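Purine nucleoside phosphorylase (Thermus thermophilus, PDB 1ODK) probably catalyses the phosphate-dependent cleavage of purine nucleosides, perhaps including methylthioadenosine, to the free base and a pentose 1-phosphate. Local coordinates at residues V84-G89 with E226-A231; Q107-L112 with A184-G189. All coordinates share one frame; numbering follows the deposited sequence.

Contact 1 of 2, residues V84-G89 with E226-A231; sequences VLVRVG and EVALEA
Val86, Val88 and Ala228 pack strand 84-93 against helix 214-233, the long helix near the C-terminus, inside the alpha/beta fold of the phosphorylase superfamily. The interaction between the segments is purely apolar: no hydrogen bond or salt bridge crosses, and all three touching residues are buried. Ala228 is the shared partner. Its CB lies 3.9 Å from Val86 CG1 and 3.6 Å from Val88 CG1, so one methyl meets two. The two valines reach it by different torsions. Val86 holds CG1 anti to its backbone N (chi1 176°), while in Val88 CG1 lies anti to the carbonyl carbon (chi1 -72°). With only a methyl on the helix side, strand and helix come close, the CA atoms of Val86 and Ala228 standing 6.8 Å apart.

Neighbouring strands 195-205 and 16-20 widen this apolar layer, Ile199 of the first packing on Val88 and Leu18 of the second on Ala228. Within helix 214-233 itself, Val232 touches Val86 and Met224 touches Val88, so the two valines meet the helix at more than the one alanine.

The polar groups belong to other surfaces. Glu226 and Glu230, on the helix, form salt bridges with Arg222 and Lys54, and Arg87, whose CB points away from the helix, is paired with Glu179 and Glu181. None of these charges takes part in the packing between the two segments, which comes down to three methyl groups: Val86 CG1 and Val88 CG1 are 4.4 Å apart, and from Ala228 CB they subtend about 72°, so the alanine methyl sits over the pair.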
loop_
_atom_site.group_PDB
_atom_site.type_symbol
_atom_site.label_atom_id
_atom_site.label_comp_id
_atom_site.label_asym_id
_atom_site.label_seq_id
_atom_site.Cartn_x
_atom_site.Cartn_y
_atom_site.Cartn_z
ATOM N N VAL B 84 -6.441 23.096 25.189
ATOM C CA VAL B 84 -6.722 23.812 23.951
ATOM C C VAL B 84 -5.371 24.151 23.326
ATOM O O VAL B 84 -4.603 24.934 23.882
ATOM C CB VAL B 84 -7.518 25.109 24.229
ATOM C CG1 VAL B 84 -7.787 25.845 22.933
ATOM C CG2 VAL B 84 -8.834 24.769 24.928
ATOM N N LEU B 85 -5.078 23.556 22.173
ATOM C CA LEU B 85 -3.796 23.787 21.518
ATOM C C LEU B 85 -3.950 24.290 20.095
ATOM O O LEU B 85 -4.535 23.614 19.244
ATOM C CB LEU B 85 -2.963 22.498 21.519
ATOM C CG LEU B 85 -2.757 21.834 22.884
ATOM C CD1 LEU B 85 -3.996 21.027 23.238
ATOM C CD2 LEU B 85 -1.546 20.915 22.848
ATOM N N VAL B 86 -3.409 25.475 19.838
ATOM C CA VAL B 86 -3.503 26.071 18.516
ATOM C C VAL B 86 -2.144 26.263 17.863
ATOM O O VAL B 86 -1.304 27.027 18.348
ATOM C CB VAL B 86 -4.241 27.436 18.572
ATOM C CG1 VAL B 86 -4.258 28.095 17.192
ATOM C CG2 VAL B 86 -5.669 27.227 19.074
ATOM N N ARG B 87 -1.923 25.549 16.766
ATOM C CA ARG B 87 -0.677 25.685 16.035
ATOM C C ARG B 87 -0.679 27.016 15.297
ATOM O O ARG B 87 -1.685 27.413 14.708
ATOM C CB ARG B 87 -0.503 24.548 15.016
ATOM C CG ARG B 87 0.595 24.820 13.973
ATOM C CD ARG B 87 0.921 23.585 13.136
ATOM N NE ARG B 87 1.526 23.930 11.846
ATOM C CZ ARG B 87 2.699 24.536 11.694
ATOM N NH1 ARG B 87 3.425 24.871 12.757
ATOM N NH2 ARG B 87 3.141 24.820 10.475
ATOM N N VAL B 88 0.444 27.719 15.365
ATOM C CA VAL B 88 0.606 28.974 14.651
ATOM C C VAL B 88 1.929 28.803 13.927
ATOM O O VAL B 88 2.968 28.588 14.550
ATOM C CB VAL B 88 0.673 30.202 15.597
ATOM C CG1 VAL B 88 -0.702 30.468 16.195
ATOM C CG2 VAL B 88 1.704 29.976 16.702
ATOM N N GLY B 89 1.890 28.861 12.604
ATOM C CA GLY B 89 3.121 28.683 11.864
ATOM C C GLY B 89 3.070 29.255 10.471
ATOM O O GLY B 89 2.176 30.036 10.136
ATOM N N GLU B 226 -2.255 37.104 16.915
ATOM C CA GLU B 226 -3.341 37.878 17.508
ATOM C C GLU B 226 -4.654 37.111 17.338
ATOM O O GLU B 226 -5.467 37.032 18.263
ATOM C CB GLU B 226 -3.452 39.245 16.829
ATOM C CG GLU B 226 -4.541 40.134 17.413
ATOM C CD GLU B 226 -4.648 41.475 16.707
ATOM O OE1 GLU B 226 -5.426 42.331 17.180
ATOM O OE2 GLU B 226 -3.962 41.672 15.682
ATOM N N VAL B 227 -4.864 36.548 16.150
ATOM C CA VAL B 227 -6.084 35.786 15.897
ATOM C C VAL B 227 -6.145 34.575 16.821
ATOM O O VAL B 227 -7.174 34.305 17.443
ATOM C CB VAL B 227 -6.160 35.302 14.427
ATOM C CG1 VAL B 227 -7.294 34.302 14.263
ATOM C CG2 VAL B 227 -6.390 36.492 13.500
ATOM N N ALA B 228 -5.034 33.851 16.922
ATOM C CA ALA B 228 -4.981 32.662 17.764
ATOM C C ALA B 228 -5.220 32.969 19.244
ATOM O O ALA B 228 -5.965 32.258 19.912
ATOM C CB ALA B 228 -3.639 31.951 17.582
ATOM N N LEU B 229 -4.587 34.020 19.755
ATOM C CA LEU B 229 -4.750 34.384 21.163
ATOM C C LEU B 229 -6.205 34.725 21.451
ATOM O O LEU B 229 -6.784 34.258 22.434
ATOM C CB LEU B 229 -3.842 35.573 21.515
ATOM C CG LEU B 229 -2.348 35.235 21.609
ATOM C CD1 LEU B 229 -1.523 36.506 21.642
ATOM C CD2 LEU B 229 -2.090 34.396 22.853
ATOM N N GLU B 230 -6.795 35.538 20.583
ATOM C CA GLU B 230 -8.190 35.924 20.734
ATOM C C GLU B 230 -9.098 34.698 20.676
ATOM O O GLU B 230 -10.067 34.586 21.432
ATOM C CB GLU B 230 -8.577 36.909 19.631
ATOM C CG GLU B 230 -7.944 38.274 19.800
ATOM C CD GLU B 230 -8.408 38.957 21.072
ATOM O OE1 GLU B 230 -7.558 39.307 21.915
ATOM O OE2 GLU B 230 -9.633 39.138 21.229
ATOM N N ALA B 231 -8.769 33.774 19.782
ATOM C CA ALA B 231 -9.550 32.557 19.608
ATOM C C ALA B 231 -9.536 31.616 20.813
ATOM O O ALA B 231 -10.586 31.106 21.216
ATOM C CB ALA B 231 -9.068 31.808 18.357
#

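Contact 2 of 2, residues Q107-L112 with A184-G189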
loop_
_atom_site.group_PDB
_atom_site.type_symbol
_atom_site.label_atom_id
_atom_site.label_comp_id
_atom_site.label_asym_id
_atom_site.label_seq_id
_atom_site.Cartn_x
_atom_site.Cartn_y
_atom_site.Cartn_z
ATOM N N GLN B 107 -8.972 24.053 7.842
ATOM C CA GLN B 107 -10.222 23.321 8.011
ATOM C C GLN B 107 -9.909 21.836 8.159
ATOM O O GLN B 107 -10.670 21.075 8.765
ATOM C CB GLN B 107 -11.132 23.555 6.798
ATOM C CG GLN B 107 -12.312 22.600 6.719
ATOM C CD GLN B 107 -13.171 22.834 5.489
ATOM O OE1 GLN B 107 -12.666 23.206 4.428
ATOM N NE2 GLN B 107 -14.477 22.609 5.624
ATOM N N GLY B 108 -8.771 21.433 7.605
ATOM C CA GLY B 108 -8.347 20.048 7.683
ATOM C C GLY B 108 -6.923 19.950 7.172
ATOM O O GLY B 108 -6.391 20.919 6.632
ATOM N N ALA B 109 -6.298 18.789 7.337
ATOM C CA ALA B 109 -4.929 18.609 6.870
ATOM C C ALA B 109 -4.737 17.266 6.176
ATOM O O ALA B 109 -4.943 16.220 6.781
ATOM C CB ALA B 109 -3.960 18.728 8.041
ATOM N N VAL B 110 -4.361 17.299 4.901
ATOM C CA VAL B 110 -4.118 16.063 4.159
ATOM C C VAL B 110 -2.912 15.419 4.838
ATOM O O VAL B 110 -1.857 16.036 4.954
ATOM C CB VAL B 110 -3.809 16.353 2.671
ATOM C CG1 VAL B 110 -3.393 15.076 1.954
ATOM C CG2 VAL B 110 -5.045 16.941 2.003
ATOM N N PRO B 111 -3.060 14.171 5.310
ATOM C CA PRO B 111 -1.948 13.498 5.984
ATOM C C PRO B 111 -0.912 12.839 5.075
ATOM O O PRO B 111 -1.002 11.647 4.782
ATOM C CB PRO B 111 -2.660 12.498 6.882
ATOM C CG PRO B 111 -3.801 12.052 6.012
ATOM C CD PRO B 111 -4.282 13.341 5.343
ATOM N N LEU B 112 0.074 13.617 4.642
ATOM C CA LEU B 112 1.136 13.091 3.787
ATOM C C LEU B 112 2.354 12.739 4.640
ATOM O O LEU B 112 3.455 12.553 4.121
ATOM C CB LEU B 112 1.541 14.132 2.740
ATOM C CG LEU B 112 0.453 14.630 1.787
ATOM C CD1 LEU B 112 1.074 15.596 0.787
ATOM C CD2 LEU B 112 -0.187 13.450 1.066
ATOM N N ALA B 184 -0.812 15.694 12.477
ATOM C CA ALA B 184 -0.570 15.002 13.748
ATOM C C ALA B 184 -1.280 15.669 14.923
ATOM O O ALA B 184 -1.819 14.997 15.803
ATOM C CB ALA B 184 0.944 14.915 14.029
ATOM N N LEU B 185 -1.267 16.995 14.943
ATOM C CA LEU B 185 -1.932 17.728 16.014
ATOM C C LEU B 185 -3.424 17.393 16.002
ATOM O O LEU B 185 -4.010 17.078 17.038
ATOM C CB LEU B 185 -1.744 19.231 15.815
ATOM C CG LEU B 185 -2.502 20.170 16.756
ATOM C CD1 LEU B 185 -1.985 20.020 18.187
ATOM C CD2 LEU B 185 -2.326 21.604 16.259
ATOM N N PHE B 186 -4.025 17.457 14.818
ATOM C CA PHE B 186 -5.451 17.178 14.666
ATOM C C PHE B 186 -5.779 15.756 15.113
ATOM O O PHE B 186 -6.736 15.540 15.856
ATOM C CB PHE B 186 -5.879 17.392 13.205
ATOM C CG PHE B 186 -5.876 18.841 12.769
ATOM C CD1 PHE B 186 -6.029 19.176 11.426
ATOM C CD2 PHE B 186 -5.730 19.870 13.701
ATOM C CE1 PHE B 186 -6.036 20.513 11.014
ATOM C CE2 PHE B 186 -5.736 21.206 13.304
ATOM C CZ PHE B 186 -5.888 21.527 11.957
ATOM N N LEU B 187 -4.985 14.791 14.655
ATOM C CA LEU B 187 -5.190 13.395 15.026
ATOM C C LEU B 187 -5.099 13.226 16.538
ATOM O O LEU B 187 -5.976 12.623 17.164
ATOM C CB LEU B 187 -4.138 12.502 14.353
ATOM C CG LEU B 187 -4.165 11.026 14.770
ATOM C CD1 LEU B 187 -5.503 10.423 14.378
ATOM C CD2 LEU B 187 -3.015 10.265 14.111
ATOM N N LEU B 188 -4.032 13.757 17.128
ATOM C CA LEU B 188 -3.846 13.636 18.568
ATOM C C LEU B 188 -4.946 14.343 19.347
ATOM O O LEU B 188 -5.289 13.930 20.456
ATOM C CB LEU B 188 -2.468 14.170 18.972
ATOM C CG LEU B 188 -1.326 13.235 18.549
ATOM C CD1 LEU B 188 0.021 13.879 18.847
ATOM C CD2 LEU B 188 -1.459 11.898 19.286
ATOM N N GLY B 189 -5.499 15.408 18.775
ATOM C CA GLY B 189 -6.574 16.115 19.448
ATOM C C GLY B 189 -7.743 15.166 19.668
ATOM O O GLY B 189 -8.329 15.108 20.757
#
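In the phosphorylase alpha/beta fold, helix 182-192 packs on strand 108-112 through a single aromatic residue, Phe186, whose ring meets Gly108 and Ala109. The contact is buried and has no hydrogen bond between its segments. Phe186 leaves the helix with CG anti to its carbonyl carbon and beside its backbone N (chi1 -70°), and its second torsion of 170° turns CD1 away from CA, which sends the CD1-CE1 side of the ring toward the strand. There the ring touches backbone as well as side chain. The carbonyl carbon C of Gly108 lies 4.0 Å from Phe186 CE1, at the ring edge and near its plane. Ala109 CB approaches obliquely and is shared by two ring atoms, 4.0 Å from Phe186 CD1 and the same distance from Phe186 CE1. Cutting Phe186 back to an alanine would probably leave Ala109 CB and the Gly108 backbone without their aromatic partner and open a gap between helix and strand.

Two prolines of the same chain, Pro127 and Pro129, also pack against Phe186, while alongside, in the sheet, Ala109 touches Val153 and Ser155 of the parallel strand 152-156. The subunit interface lies close by: Gln107 hydrogen-bonds through NE2 to Pro129 O and through OE1 to Arg190 NH2, both of the second subunit. That subunit also packs on the strand, Tyr125 of the second subunit lying against Pro111. At its far end the segment bends into an inverse gamma turn centred on Pro111, marked by a weak bond of 3.1 Å from Leu112 N to Val110 O.

How the contacts relate
Both contacts are buried and join a helix to the same mixed sheet, but with different helices and strands; their centres lie about 16 Å apart. Contact 1, its centre about 8 Å from the centre of the chain, has small aliphatic groups and no other subunit touching its segments. Contact 2, about 10 Å out, relies on one aromatic ring and borders the second subunit, which hydrogen-bonds to Gln107 in segment 107-112. Along the sequence, contact 2 is nested within the loop that contact 1 closes. They meet through helix 182-192: Leu185 CD2 packs 3.7 Å from Arg87 CB, on the side of strand 84-93 facing away from helix 214-233.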